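PDB 1SNY: sniffer CG10964-PA from Drosophila melanogaster, which probably acts as an NADPH-dependent carbonyl reductase of the short-chain dehydrogenase/reductase family, binding NADP in a Rossmann fold. Local coordinates for residues L127-P138 / Y187-L196; M171-Q179 / F257-W267. One frame throughout, in Å; residues are numbered along the deposited sequence.

Contact 1: L127-P138 / Y187-L196; sequences LLDTLQTNTVVP and YAYRTSKSAL. With NAP (NADP nicotinamide-adenine-dinucleotide phosphate), chain B.
The YxxxK helix of the short-chain dehydrogenase Rossmann fold, here carrying Tyr189 and Lys193, lies nearly parallel to helix 124-155, their local axes 8.2 Å apart and 13° from parallel. Small residues permit this closeness: Ser192 is a knob in the hole formed by Thr130, Leu131, Asn134 and Thr135, and Ala188 CB packs 3.4 Å from Thr130 OG1, whose hydrogen bond goes to Glu126 O in its own helix. The Ser192 hydroxyl stands between its own backbone N and carbonyl carbon (chi1 73°), a rotation that lets OG donate to Tyr189 O while receiving Asn134 ND2 at 3.2 Å. The hydrogen bond from ND2 is bent, 145° at the hydrogen, and ND2 also bonds Ile112 O; the amide stands nearly upright to the Tyr189 ring. With an alanine here, Asn134 ND2 would be likely to lose this acceptor and its amide to be held less firmly. The next residue, Thr135, donates from OG1 in the carbonyl plane to a lone pair of Ser192 O, which also takes Leu196 N, and Thr135 CG2 meets Ala195 CB. Tyr189 OH is hydrogen-bonded to O2D of the nicotinamide ribose at 2.7 Å. Lys193, bent at chi2, reaches O3D with NZ and bonds Met171 O; a water accepts from Lys193 NZ at 3.0 Å and donates to Asn134 O at 2.8 Å.

Contact 2: M171-Q179 / F257-W267; sequences MSSILGSIQ and FVNYDGTPLAW. With NAP (NADP nicotinamide-adenine-dinucleotide phosphate), chain B.
The backbones come together where the chain ends, Ile178 N donating to Trp267 O at 2.7 Å with 155° at the hydrogen, after the 3-10 turn 174-176 has brought the loop alongside. A water donates to both Trp267 O and Gly176 O, bridging two acceptor oxygens that cannot bond each other. Beside them Ser177, whose OG is anti to its backbone N (chi1 173°), gives its proton to Ala266 O at 2.7 Å from well above the carbonyl plane, and Ser177 OG in turn accepts from Gly180 N; a short hydroxyl suits a place this close to the C-terminal segment. In the Rossmann fold this loop follows strand 167-171 and borders the nicotinamide, while 257-258 is the outermost strand on that side within this chain, separated from 167-171 by strand 213-217. Phe257 spans that interval: its ring reaches the loop edge-on, with CZ 3.4 Å from Ser173 O and CE2 towards Ser177 CB, while Leu265 CB lies over one face, 3.7 Å above the plane. Ser172 CB approaches CE1 obliquely, and its hydroxyl bonds Asn197. Farther out, Ile174 crosses Leu265 at about a right angle, and their CD1 methyls meet at 3.8 Å. Gln179, exposed and packing also on Trp267 of the second subunit, lays NE2 3.6 Å from Ala266 CB.

In the fold
Segment 187-196 of contact 1 and loop 171-179 of contact 2 meet directly, although the contact centres lie about 16 Å apart. Lys193 NZ is 2.9 Å from Met171 O and Ser194 OG 2.7 Å from Gly176 O, both probable hydrogen bonds, so two points of the loop, Met171 and Gly176, are tied to the helix that bears Tyr189. NADP lies against both contacts: residues 187-196 grip its nicotinamide ribose by polar bonds, whereas Ser173 CB approaches the nicotinamide ring at 3.6 Å from C5N. Both contacts also reach the second subunit, where Tyr187 bonds Asp206 of that chain and Trp267 packs on its Ile178.

Contact 1: L127-P138 / Y187-L196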
loop_
_atom_site.group_PDB
_atom_site.type_symbol
_atom_site.label_atom_id
_atom_site.label_comp_id
_atom_site.label_asym_id
_atom_site.label_seq_id
_atom_site.Cartn_x
_atom_site.Cartn_y
_atom_site.Cartn_z
ATOM N N LEU A 127 10.361 -6.062 1.816
ATOM C CA LEU A 127 9.115 -5.303 1.844
ATOM C C LEU A 127 9.394 -3.805 1.710
ATOM O O LEU A 127 8.824 -3.134 0.851
ATOM C CB LEU A 127 8.356 -5.578 3.143
ATOM C CG LEU A 127 7.881 -7.012 3.382
ATOM C CD1 LEU A 127 7.292 -7.102 4.772
ATOM C CD2 LEU A 127 6.845 -7.418 2.320
ATOM N N LEU A 128 10.284 -3.285 2.551
ATOM C CA LEU A 128 10.627 -1.870 2.520
ATOM C C LEU A 128 11.207 -1.441 1.173
ATOM O O LEU A 128 10.836 -0.401 0.640
ATOM C CB LEU A 128 11.629 -1.528 3.633
ATOM C CG LEU A 128 11.150 -1.229 5.056
ATOM C CD1 LEU A 128 10.133 -0.101 5.022
ATOM C CD2 LEU A 128 10.553 -2.469 5.682
ATOM N N ASP A 129 12.121 -2.237 0.619
ATOM C CA ASP A 129 12.725 -1.890 -0.667
ATOM C C ASP A 129 11.707 -1.842 -1.807
ATOM O O ASP A 129 11.764 -0.953 -2.676
ATOM C CB ASP A 129 13.835 -2.883 -1.028
ATOM C CG ASP A 129 15.072 -2.719 -0.162
ATOM O OD1 ASP A 129 15.138 -1.740 0.614
ATOM O OD2 ASP A 129 15.976 -3.572 -0.266
ATOM N N THR A 130 10.780 -2.797 -1.810
ATOM C CA THR A 130 9.773 -2.843 -2.865
ATOM C C THR A 130 8.837 -1.652 -2.694
ATOM O O THR A 130 8.465 -0.998 -3.664
ATOM C CB THR A 130 8.979 -4.157 -2.824
ATOM O OG1 THR A 130 9.873 -5.251 -3.061
ATOM C CG2 THR A 130 7.893 -4.167 -3.901
ATOM N N LEU A 131 8.466 -1.369 -1.454
ATOM C CA LEU A 131 7.600 -0.234 -1.187
ATOM C C LEU A 131 8.283 1.085 -1.571
ATOM O O LEU A 131 7.637 2.012 -2.054
ATOM C CB LEU A 131 7.193 -0.233 0.286
ATOM C CG LEU A 131 6.138 -1.288 0.645
ATOM C CD1 LEU A 131 6.099 -1.500 2.149
ATOM C CD2 LEU A 131 4.765 -0.843 0.127
ATOM N N GLN A 132 9.594 1.184 -1.369
ATOM C CA GLN A 132 10.281 2.426 -1.727
ATOM C C GLN A 132 10.318 2.689 -3.236
ATOM O O GLN A 132 10.042 3.797 -3.684
ATOM C CB GLN A 132 11.717 2.420 -1.176
ATOM C CG GLN A 132 12.480 3.668 -1.534
ATOM C CD GLN A 132 13.892 3.637 -1.013
ATOM O OE1 GLN A 132 14.664 2.745 -1.356
ATOM N NE2 GLN A 132 14.236 4.607 -0.173
ATOM N N THR A 133 10.642 1.669 -4.021
ATOM C CA THR A 133 10.729 1.820 -5.471
ATOM C C THR A 133 9.380 1.846 -6.197
ATOM O O THR A 133 9.184 2.637 -7.122
ATOM C CB THR A 133 11.577 0.686 -6.097
ATOM O OG1 THR A 133 12.942 0.814 -5.675
ATOM C CG2 THR A 133 11.507 0.748 -7.620
ATOM N N ASN A 134 8.455 0.990 -5.775
ATOM C CA ASN A 134 7.150 0.920 -6.435
ATOM C C ASN A 134 6.112 1.910 -5.923
ATOM O O ASN A 134 5.128 2.202 -6.612
ATOM C CB ASN A 134 6.578 -0.499 -6.309
ATOM C CG ASN A 134 7.344 -1.510 -7.138
ATOM O OD1 ASN A 134 8.410 -1.212 -7.671
ATOM N ND2 ASN A 134 6.805 -2.723 -7.242
ATOM N N THR A 135 6.321 2.444 -4.728
ATOM C CA THR A 135 5.326 3.351 -4.155
ATOM C C THR A 135 5.836 4.760 -3.873
ATOM O O THR A 135 5.305 5.751 -4.393
ATOM C CB THR A 135 4.765 2.761 -2.843
ATOM O OG1 THR A 135 4.361 1.403 -3.062
ATOM C CG2 THR A 135 3.573 3.590 -2.339
ATOM N N VAL A 136 6.878 4.846 -3.055
ATOM C CA VAL A 136 7.435 6.140 -2.687
ATOM C C VAL A 136 8.004 6.910 -3.874
ATOM O O VAL A 136 7.754 8.106 -4.010
ATOM C CB VAL A 136 8.514 5.965 -1.597
ATOM C CG1 VAL A 136 9.089 7.325 -1.210
ATOM C CG2 VAL A 136 7.900 5.300 -0.375
ATOM N N VAL A 137 8.756 6.234 -4.742
ATOM C CA VAL A 137 9.335 6.899 -5.907
ATOM C C VAL A 137 8.271 7.556 -6.791
ATOM O O VAL A 137 8.352 8.739 -7.104
ATOM C CB VAL A 137 10.186 5.914 -6.749
ATOM C CG1 VAL A 137 10.499 6.524 -8.114
ATOM C CG2 VAL A 137 11.502 5.604 -6.013
ATOM N N PRO A 138 7.247 6.796 -7.204
ATOM C CA PRO A 138 6.224 7.424 -8.048
ATOM C C PRO A 138 5.587 8.657 -7.396
ATOM O O PRO A 138 5.275 9.629 -8.077
ATOM C CB PRO A 138 5.216 6.295 -8.256
ATOM C CG PRO A 138 6.073 5.072 -8.228
ATOM C CD PRO A 138 7.011 5.350 -7.065
ATOM N N TYR A 187 3.683 -10.612 -1.038
ATOM C CA TYR A 187 3.449 -9.499 -0.127
ATOM C C TYR A 187 4.080 -8.164 -0.512
ATOM O O TYR A 187 3.390 -7.155 -0.562
ATOM C CB TYR A 187 3.861 -9.883 1.296
ATOM C CG TYR A 187 2.948 -10.932 1.879
ATOM C CD1 TYR A 187 3.138 -12.283 1.601
ATOM C CD2 TYR A 187 1.840 -10.568 2.646
ATOM C CE1 TYR A 187 2.245 -13.248 2.063
ATOM C CE2 TYR A 187 0.946 -11.521 3.108
ATOM C CZ TYR A 187 1.147 -12.860 2.810
ATOM O OH TYR A 187 0.231 -13.809 3.226
ATOM N N ALA A 188 5.381 -8.146 -0.780
ATOM C CA ALA A 188 6.035 -6.896 -1.147
ATOM C C ALA A 188 5.410 -6.276 -2.397
ATOM O O ALA A 188 5.054 -5.093 -2.416
ATOM C CB ALA A 188 7.533 -7.133 -1.373
ATOM N N TYR A 189 5.261 -7.087 -3.437
ATOM C CA TYR A 189 4.716 -6.597 -4.690
ATOM C C TYR A 189 3.271 -6.125 -4.568
ATOM O O TYR A 189 2.960 -4.992 -4.934
ATOM C CB TYR A 189 4.833 -7.670 -5.775
ATOM C CG TYR A 189 4.644 -7.115 -7.170
ATOM C CD1 TYR A 189 5.586 -6.240 -7.729
ATOM C CD2 TYR A 189 3.518 -7.439 -7.922
ATOM C CE1 TYR A 189 5.409 -5.704 -9.002
ATOM C CE2 TYR A 189 3.328 -6.909 -9.200
ATOM C CZ TYR A 189 4.277 -6.046 -9.734
ATOM O OH TYR A 189 4.090 -5.532 -10.994
ATOM N N ARG A 190 2.398 -6.973 -4.032
ATOM C CA ARG A 190 0.990 -6.595 -3.895
ATOM C C ARG A 190 0.787 -5.350 -3.044
ATOM O O ARG A 190 0.058 -4.436 -3.433
ATOM C CB ARG A 190 0.172 -7.736 -3.298
ATOM C CG ARG A 190 -0.015 -8.948 -4.202
ATOM C CD ARG A 190 -0.975 -9.926 -3.537
ATOM N NE ARG A 190 -1.060 -11.221 -4.206
ATOM C CZ ARG A 190 -1.765 -11.455 -5.307
ATOM N NH1 ARG A 190 -2.452 -10.477 -5.883
ATOM N NH2 ARG A 190 -1.797 -12.681 -5.821
ATOM N N THR A 191 1.421 -5.299 -1.878
ATOM C CA THR A 191 1.237 -4.129 -1.038
ATOM C C THR A 191 1.696 -2.852 -1.726
ATOM O O THR A 191 1.068 -1.799 -1.577
ATOM C CB THR A 191 1.980 -4.256 0.319
ATOM O OG1 THR A 191 3.377 -4.480 0.090
ATOM C CG2 THR A 191 1.401 -5.396 1.137
ATOM N N SER A 192 2.800 -2.925 -2.470
ATOM C CA SER A 192 3.313 -1.742 -3.137
ATOM C C SER A 192 2.441 -1.253 -4.272
ATOM O O SER A 192 2.333 -0.057 -4.491
ATOM C CB SER A 192 4.741 -1.977 -3.675
ATOM O OG SER A 192 4.757 -2.829 -4.818
ATOM N N LYS A 193 1.821 -2.176 -5.000
ATOM C CA LYS A 193 0.966 -1.773 -6.115
ATOM C C LYS A 193 -0.407 -1.323 -5.612
ATOM O O LYS A 193 -1.003 -0.421 -6.189
ATOM C CB LYS A 193 0.850 -2.918 -7.136
ATOM C CG LYS A 193 2.159 -3.241 -7.859
ATOM C CD LYS A 193 2.714 -2.032 -8.625
ATOM C CE LYS A 193 3.722 -2.474 -9.687
ATOM N NZ LYS A 193 4.221 -1.334 -10.508
ATOM N N SER A 194 -0.917 -1.940 -4.545
ATOM C CA SER A 194 -2.193 -1.482 -3.995
ATOM C C SER A 194 -1.940 -0.109 -3.390
ATOM O O SER A 194 -2.805 0.759 -3.415
ATOM C CB SER A 194 -2.741 -2.439 -2.915
ATOM O OG SER A 194 -3.127 -3.665 -3.491
ATOM N N ALA A 195 -0.742 0.100 -2.841
ATOM C CA ALA A 195 -0.415 1.399 -2.273
ATOM C C ALA A 195 -0.305 2.442 -3.390
ATOM O O ALA A 195 -0.731 3.581 -3.221
ATOM C CB ALA A 195 0.915 1.322 -1.484
ATOM N N LEU A 196 0.294 2.058 -4.517
ATOM C CA LEU A 196 0.433 2.965 -5.658
ATOM C C LEU A 196 -0.964 3.366 -6.121
ATOM O O LEU A 196 -1.212 4.518 -6.439
ATOM C CB LEU A 196 1.169 2.274 -6.806
ATOM C CG LEU A 196 1.382 3.081 -8.090
ATOM C CD1 LEU A 196 2.241 4.308 -7.794
ATOM C CD2 LEU A 196 2.019 2.190 -9.148
HETATM P PA NAP B . 11.514 -5.067 -15.908
HETATM O O1A NAP B . 12.130 -5.639 -14.777
HETATM O O2A NAP B . 11.693 -5.534 -17.338
HETATM O O5B NAP B . 11.834 -3.501 -15.959
HETATM C C5B NAP B . 11.804 -2.726 -14.731
HETATM C C4B NAP B . 12.405 -1.370 -15.218
HETATM O O4B NAP B . 12.413 -0.460 -14.022
HETATM C C3B NAP B . 13.906 -1.420 -15.643
HETATM O O3B NAP B . 14.065 -0.475 -16.713
HETATM C C2B NAP B . 14.631 -1.044 -14.368
HETATM O O2B NAP B . 15.964 -0.571 -14.508
HETATM C C1B NAP B . 13.704 0.040 -13.772
HETATM N N9A NAP B . 14.021 0.211 -12.363
HETATM C C8A NAP B . 13.919 -0.635 -11.277
HETATM N N7A NAP B . 14.333 -0.099 -10.134
HETATM C C5A NAP B . 14.729 1.176 -10.506
HETATM C C6A NAP B . 15.265 2.220 -9.732
HETATM N N6A NAP B . 15.523 2.205 -8.399
HETATM N N1A NAP B . 15.571 3.419 -10.403
HETATM C C2A NAP B . 15.350 3.557 -11.784
HETATM N N3A NAP B . 14.827 2.541 -12.570
HETATM C C4A NAP B . 14.533 1.371 -11.886
HETATM O O3 NAP B . 9.950 -5.069 -15.690
HETATM P PN NAP B . 8.732 -4.622 -16.584
HETATM O O1N NAP B . 7.875 -5.777 -16.899
HETATM O O2N NAP B . 9.309 -3.882 -17.740
HETATM O O5D NAP B . 7.925 -3.686 -15.594
HETATM C C5D NAP B . 7.464 -2.365 -16.040
HETATM C C4D NAP B . 6.376 -1.900 -15.089
HETATM O O4D NAP B . 5.158 -2.650 -15.336
HETATM C C3D NAP B . 6.670 -2.096 -13.567
HETATM O O3D NAP B . 6.217 -0.950 -12.805
HETATM C C2D NAP B . 5.921 -3.380 -13.245
HETATM O O2D NAP B . 5.625 -3.532 -11.875
HETATM C C1D NAP B . 4.702 -3.249 -14.078
HETATM N N1N NAP B . 4.034 -4.497 -14.510
HETATM C C2N NAP B . 4.626 -5.511 -15.329
HETATM C C3N NAP B . 3.839 -6.631 -15.641
HETATM C C7N NAP B . 4.423 -7.748 -16.516
HETATM O O7N NAP B . 3.689 -8.690 -16.751
HETATM N N7N NAP B . 5.642 -7.680 -16.980
HETATM C C4N NAP B . 2.462 -6.763 -15.151
HETATM C C5N NAP B . 1.932 -5.725 -14.345
HETATM C C6N NAP B . 2.706 -4.583 -14.013
HETATM P P2B NAP B . 17.277 -1.556 -14.448
HETATM O O1X NAP B . 17.372 -2.203 -15.833
HETATM O O2X NAP B . 18.360 -0.566 -14.171
HETATM O O3X NAP B . 17.023 -2.588 -13.359
HETATM O O HOH W 1 5.499 0.987 -9.162
#

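Contact 2: M171-Q179 / F257-W267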
loop_
_atom_site.group_PDB
_atom_site.type_symbol
_atom_site.label_atom_id
_atom_site.label_comp_id
_atom_site.label_asym_id
_atom_site.label_seq_id
_atom_site.Cartn_x
_atom_site.Cartn_y
_atom_site.Cartn_z
HETATM N N MSE A 171 2.197 2.996 -13.689
HETATM C CA MSE A 171 2.140 1.613 -14.112
HETATM C C MSE A 171 1.907 0.767 -12.876
HETATM O O MSE A 171 2.772 0.673 -12.010
HETATM C CB MSE A 171 3.438 1.197 -14.805
HETATM C CG MSE A 171 3.285 -0.075 -15.625
HETATM SE SE MSE A 171 2.154 0.111 -17.200
HETATM C CE MSE A 171 0.902 1.484 -16.682
ATOM N N SER A 172 0.721 0.175 -12.784
ATOM C CA SER A 172 0.376 -0.654 -11.633
ATOM C C SER A 172 0.347 -2.120 -12.050
ATOM O O SER A 172 1.034 -2.505 -12.978
ATOM C CB SER A 172 -0.984 -0.219 -11.071
ATOM O OG SER A 172 -1.260 -0.854 -9.831
ATOM N N SER A 173 -0.451 -2.936 -11.370
ATOM C CA SER A 173 -0.551 -4.361 -11.692
ATOM C C SER A 173 -1.867 -4.944 -11.195
ATOM O O SER A 173 -2.393 -4.493 -10.185
ATOM C CB SER A 173 0.595 -5.140 -11.050
ATOM O OG SER A 173 0.317 -6.534 -11.074
ATOM N N ILE A 174 -2.394 -5.948 -11.899
ATOM C CA ILE A 174 -3.657 -6.561 -11.488
ATOM C C ILE A 174 -3.467 -7.237 -10.132
ATOM O O ILE A 174 -4.427 -7.448 -9.390
ATOM C CB ILE A 174 -4.153 -7.606 -12.526
ATOM C CG1 ILE A 174 -5.581 -8.048 -12.193
ATOM C CG2 ILE A 174 -3.248 -8.822 -12.519
ATOM C CD1 ILE A 174 -6.639 -6.977 -12.377
ATOM N N LEU A 175 -2.221 -7.569 -9.806
ATOM C CA LEU A 175 -1.919 -8.202 -8.523
ATOM C C LEU A 175 -2.151 -7.188 -7.411
ATOM O O LEU A 175 -2.192 -7.537 -6.230
ATOM C CB LEU A 175 -0.473 -8.697 -8.487
ATOM C CG LEU A 175 -0.072 -9.749 -9.528
ATOM C CD1 LEU A 175 1.375 -10.147 -9.326
ATOM C CD2 LEU A 175 -0.969 -10.966 -9.399
ATOM N N GLY A 176 -2.291 -5.926 -7.802
ATOM C CA GLY A 176 -2.554 -4.874 -6.843
ATOM C C GLY A 176 -4.049 -4.778 -6.600
ATOM O O GLY A 176 -4.503 -4.005 -5.764
ATOM N N SER A 177 -4.818 -5.564 -7.349
ATOM C CA SER A 177 -6.270 -5.565 -7.188
ATOM C C SER A 177 -6.606 -6.440 -5.990
ATOM O O SER A 177 -6.541 -7.664 -6.078
ATOM C CB SER A 177 -6.951 -6.133 -8.435
ATOM O OG SER A 177 -8.335 -6.288 -8.203
ATOM N N ILE A 178 -6.969 -5.819 -4.874
ATOM C CA ILE A 178 -7.275 -6.578 -3.671
ATOM C C ILE A 178 -8.519 -7.437 -3.873
ATOM O O ILE A 178 -8.533 -8.620 -3.521
ATOM C CB ILE A 178 -7.467 -5.648 -2.460
ATOM C CG1 ILE A 178 -6.213 -4.782 -2.268
ATOM C CG2 ILE A 178 -7.700 -6.479 -1.196
ATOM C CD1 ILE A 178 -6.321 -3.765 -1.138
ATOM N N GLN A 179 -9.558 -6.847 -4.453
ATOM C CA GLN A 179 -10.782 -7.595 -4.693
ATOM C C GLN A 179 -10.516 -8.839 -5.537
ATOM O O GLN A 179 -11.144 -9.879 -5.329
ATOM C CB GLN A 179 -11.825 -6.722 -5.394
ATOM C CG GLN A 179 -13.118 -7.484 -5.713
ATOM C CD GLN A 179 -14.183 -6.611 -6.341
ATOM O OE1 GLN A 179 -14.725 -5.710 -5.700
ATOM N NE2 GLN A 179 -14.490 -6.873 -7.606
ATOM N N PHE A 257 -8.512 2.822 -12.323
ATOM C CA PHE A 257 -7.607 1.705 -12.480
ATOM C C PHE A 257 -8.086 1.030 -13.757
ATOM O O PHE A 257 -9.211 0.513 -13.822
ATOM C CB PHE A 257 -7.750 0.790 -11.263
ATOM C CG PHE A 257 -6.776 -0.350 -11.212
ATOM C CD1 PHE A 257 -5.633 -0.368 -12.012
ATOM C CD2 PHE A 257 -6.989 -1.404 -10.321
ATOM C CE1 PHE A 257 -4.720 -1.418 -11.928
ATOM C CE2 PHE A 257 -6.088 -2.457 -10.224
ATOM C CZ PHE A 257 -4.943 -2.470 -11.031
ATOM N N VAL A 258 -7.256 1.066 -14.789
ATOM C CA VAL A 258 -7.651 0.473 -16.054
ATOM C C VAL A 258 -6.692 -0.572 -16.597
ATOM O O VAL A 258 -5.486 -0.551 -16.331
ATOM C CB VAL A 258 -7.853 1.559 -17.138
ATOM C CG1 VAL A 258 -8.772 2.651 -16.615
ATOM C CG2 VAL A 258 -6.514 2.137 -17.554
ATOM N N ASN A 259 -7.261 -1.490 -17.366
ATOM C CA ASN A 259 -6.525 -2.565 -18.007
ATOM C C ASN A 259 -5.788 -1.945 -19.203
ATOM O O ASN A 259 -6.016 -0.779 -19.541
ATOM C CB ASN A 259 -7.532 -3.635 -18.450
ATOM C CG ASN A 259 -6.876 -4.946 -18.838
ATOM O OD1 ASN A 259 -5.888 -5.363 -18.233
ATOM N ND2 ASN A 259 -7.445 -5.620 -19.845
ATOM N N TYR A 260 -4.903 -2.706 -19.838
ATOM C CA TYR A 260 -4.139 -2.178 -20.968
ATOM C C TYR A 260 -4.997 -1.786 -22.170
ATOM O O TYR A 260 -4.549 -1.029 -23.034
ATOM C CB TYR A 260 -3.074 -3.188 -21.394
ATOM C CG TYR A 260 -3.632 -4.472 -21.955
ATOM C CD1 TYR A 260 -4.008 -4.565 -23.295
ATOM C CD2 TYR A 260 -3.780 -5.595 -21.150
ATOM C CE1 TYR A 260 -4.513 -5.749 -23.820
ATOM C CE2 TYR A 260 -4.286 -6.784 -21.663
ATOM C CZ TYR A 260 -4.649 -6.854 -23.000
ATOM O OH TYR A 260 -5.129 -8.035 -23.519
ATOM N N ASP A 261 -6.223 -2.298 -22.220
ATOM C CA ASP A 261 -7.135 -1.983 -23.315
ATOM C C ASP A 261 -8.198 -0.994 -22.856
ATOM O O ASP A 261 -9.192 -0.770 -23.552
ATOM C CB ASP A 261 -7.818 -3.247 -23.843
ATOM C CG ASP A 261 -8.797 -3.839 -22.852
ATOM O OD1 ASP A 261 -9.748 -4.517 -23.303
ATOM O OD2 ASP A 261 -8.622 -3.642 -21.626
ATOM N N GLY A 262 -7.992 -0.425 -21.670
ATOM C CA GLY A 262 -8.920 0.559 -21.139
ATOM C C GLY A 262 -10.046 0.071 -20.244
ATOM O O GLY A 262 -10.767 0.889 -19.672
ATOM N N THR A 263 -10.205 -1.241 -20.106
ATOM C CA THR A 263 -11.276 -1.787 -19.268
ATOM C C THR A 263 -11.094 -1.467 -17.781
ATOM O O THR A 263 -10.009 -1.640 -17.228
ATOM C CB THR A 263 -11.378 -3.313 -19.439
ATOM O OG1 THR A 263 -11.650 -3.617 -20.815
ATOM C CG2 THR A 263 -12.489 -3.871 -18.571
ATOM N N PRO A 264 -12.160 -0.993 -17.114
ATOM C CA PRO A 264 -12.094 -0.652 -15.688
ATOM C C PRO A 264 -11.758 -1.862 -14.819
ATOM O O PRO A 264 -12.330 -2.938 -14.988
ATOM C CB PRO A 264 -13.500 -0.115 -15.392
ATOM C CG PRO A 264 -13.969 0.401 -16.718
ATOM C CD PRO A 264 -13.493 -0.679 -17.662
ATOM N N LEU A 265 -10.835 -1.684 -13.879
ATOM C CA LEU A 265 -10.439 -2.769 -12.986
ATOM C C LEU A 265 -10.801 -2.459 -11.540
ATOM O O LEU A 265 -10.961 -1.294 -11.167
ATOM C CB LEU A 265 -8.935 -3.026 -13.087
ATOM C CG LEU A 265 -8.429 -3.546 -14.429
ATOM C CD1 LEU A 265 -6.917 -3.707 -14.372
ATOM C CD2 LEU A 265 -9.085 -4.882 -14.742
ATOM N N ALA A 266 -10.914 -3.513 -10.737
ATOM C CA ALA A 266 -11.268 -3.399 -9.333
ATOM C C ALA A 266 -10.048 -3.119 -8.467
ATOM O O ALA A 266 -8.985 -3.700 -8.693
ATOM C CB ALA A 266 -11.925 -4.681 -8.865
ATOM N N TRP A 267 -10.233 -2.239 -7.487
ATOM C CA TRP A 267 -9.187 -1.873 -6.539
ATOM C C TRP A 267 -8.903 -3.094 -5.663
ATOM O O TRP A 267 -7.743 -3.259 -5.223
ATOM C CB TRP A 267 -9.639 -0.717 -5.644
ATOM C CG TRP A 267 -9.964 0.564 -6.342
ATOM C CD1 TRP A 267 -11.166 1.216 -6.334
ATOM C CD2 TRP A 267 -9.067 1.386 -7.098
ATOM N NE1 TRP A 267 -11.072 2.393 -7.033
ATOM C CE2 TRP A 267 -9.797 2.523 -7.515
ATOM C CE3 TRP A 267 -7.719 1.276 -7.463
ATOM C CZ2 TRP A 267 -9.224 3.540 -8.278
ATOM C CZ3 TRP A 267 -7.148 2.290 -8.221
ATOM C CH2 TRP A 267 -7.899 3.408 -8.620
HETATM P PA NAP B . 11.514 -5.067 -15.908
HETATM O O1A NAP B . 12.130 -5.639 -14.777
HETATM O O2A NAP B . 11.693 -5.534 -17.338
HETATM O O5B NAP B . 11.834 -3.501 -15.959
HETATM C C5B NAP B . 11.804 -2.726 -14.731
HETATM C C4B NAP B . 12.405 -1.370 -15.218
HETATM O O4B NAP B . 12.413 -0.460 -14.022
HETATM C C3B NAP B . 13.906 -1.420 -15.643
HETATM O O3B NAP B . 14.065 -0.475 -16.713
HETATM C C2B NAP B . 14.631 -1.044 -14.368
HETATM O O2B NAP B . 15.964 -0.571 -14.508
HETATM C C1B NAP B . 13.704 0.040 -13.772
HETATM N N9A NAP B . 14.021 0.211 -12.363
HETATM C C8A NAP B . 13.919 -0.635 -11.277
HETATM N N7A NAP B . 14.333 -0.099 -10.134
HETATM C C5A NAP B . 14.729 1.176 -10.506
HETATM C C6A NAP B . 15.265 2.220 -9.732
HETATM N N6A NAP B . 15.523 2.205 -8.399
HETATM N N1A NAP B . 15.571 3.419 -10.403
HETATM C C2A NAP B . 15.350 3.557 -11.784
HETATM N N3A NAP B . 14.827 2.541 -12.570
HETATM C C4A NAP B . 14.533 1.371 -11.886
HETATM O O3 NAP B . 9.950 -5.069 -15.690
HETATM P PN NAP B . 8.732 -4.622 -16.584
HETATM O O1N NAP B . 7.875 -5.777 -16.899
HETATM O O2N NAP B . 9.309 -3.882 -17.740
HETATM O O5D NAP B . 7.925 -3.686 -15.594
HETATM C C5D NAP B . 7.464 -2.365 -16.040
HETATM C C4D NAP B . 6.376 -1.900 -15.089
HETATM O O4D NAP B . 5.158 -2.650 -15.336
HETATM C C3D NAP B . 6.670 -2.096 -13.567
HETATM O O3D NAP B . 6.217 -0.950 -12.805
HETATM C C2D NAP B . 5.921 -3.380 -13.245
HETATM O O2D NAP B . 5.625 -3.532 -11.875
HETATM C C1D NAP B . 4.702 -3.249 -14.078
HETATM N N1N NAP B . 4.034 -4.497 -14.510
HETATM C C2N NAP B . 4.626 -5.511 -15.329
HETATM C C3N NAP B . 3.839 -6.631 -15.641
HETATM C C7N NAP B . 4.423 -7.748 -16.516
HETATM O O7N NAP B . 3.689 -8.690 -16.751
HETATM N N7N NAP B . 5.642 -7.680 -16.980
HETATM C C4N NAP B . 2.462 -6.763 -15.151
HETATM C C5N NAP B . 1.932 -5.725 -14.345
HETATM C C6N NAP B . 2.706 -4.583 -14.013
HETATM P P2B NAP B . 17.277 -1.556 -14.448
HETATM O O1X NAP B . 17.372 -2.203 -15.833
HETATM O O2X NAP B . 18.360 -0.566 -14.171
HETATM O O3X NAP B . 17.023 -2.588 -13.359
HETATM O O HOH W 2 -5.737 -1.581 -5.432
#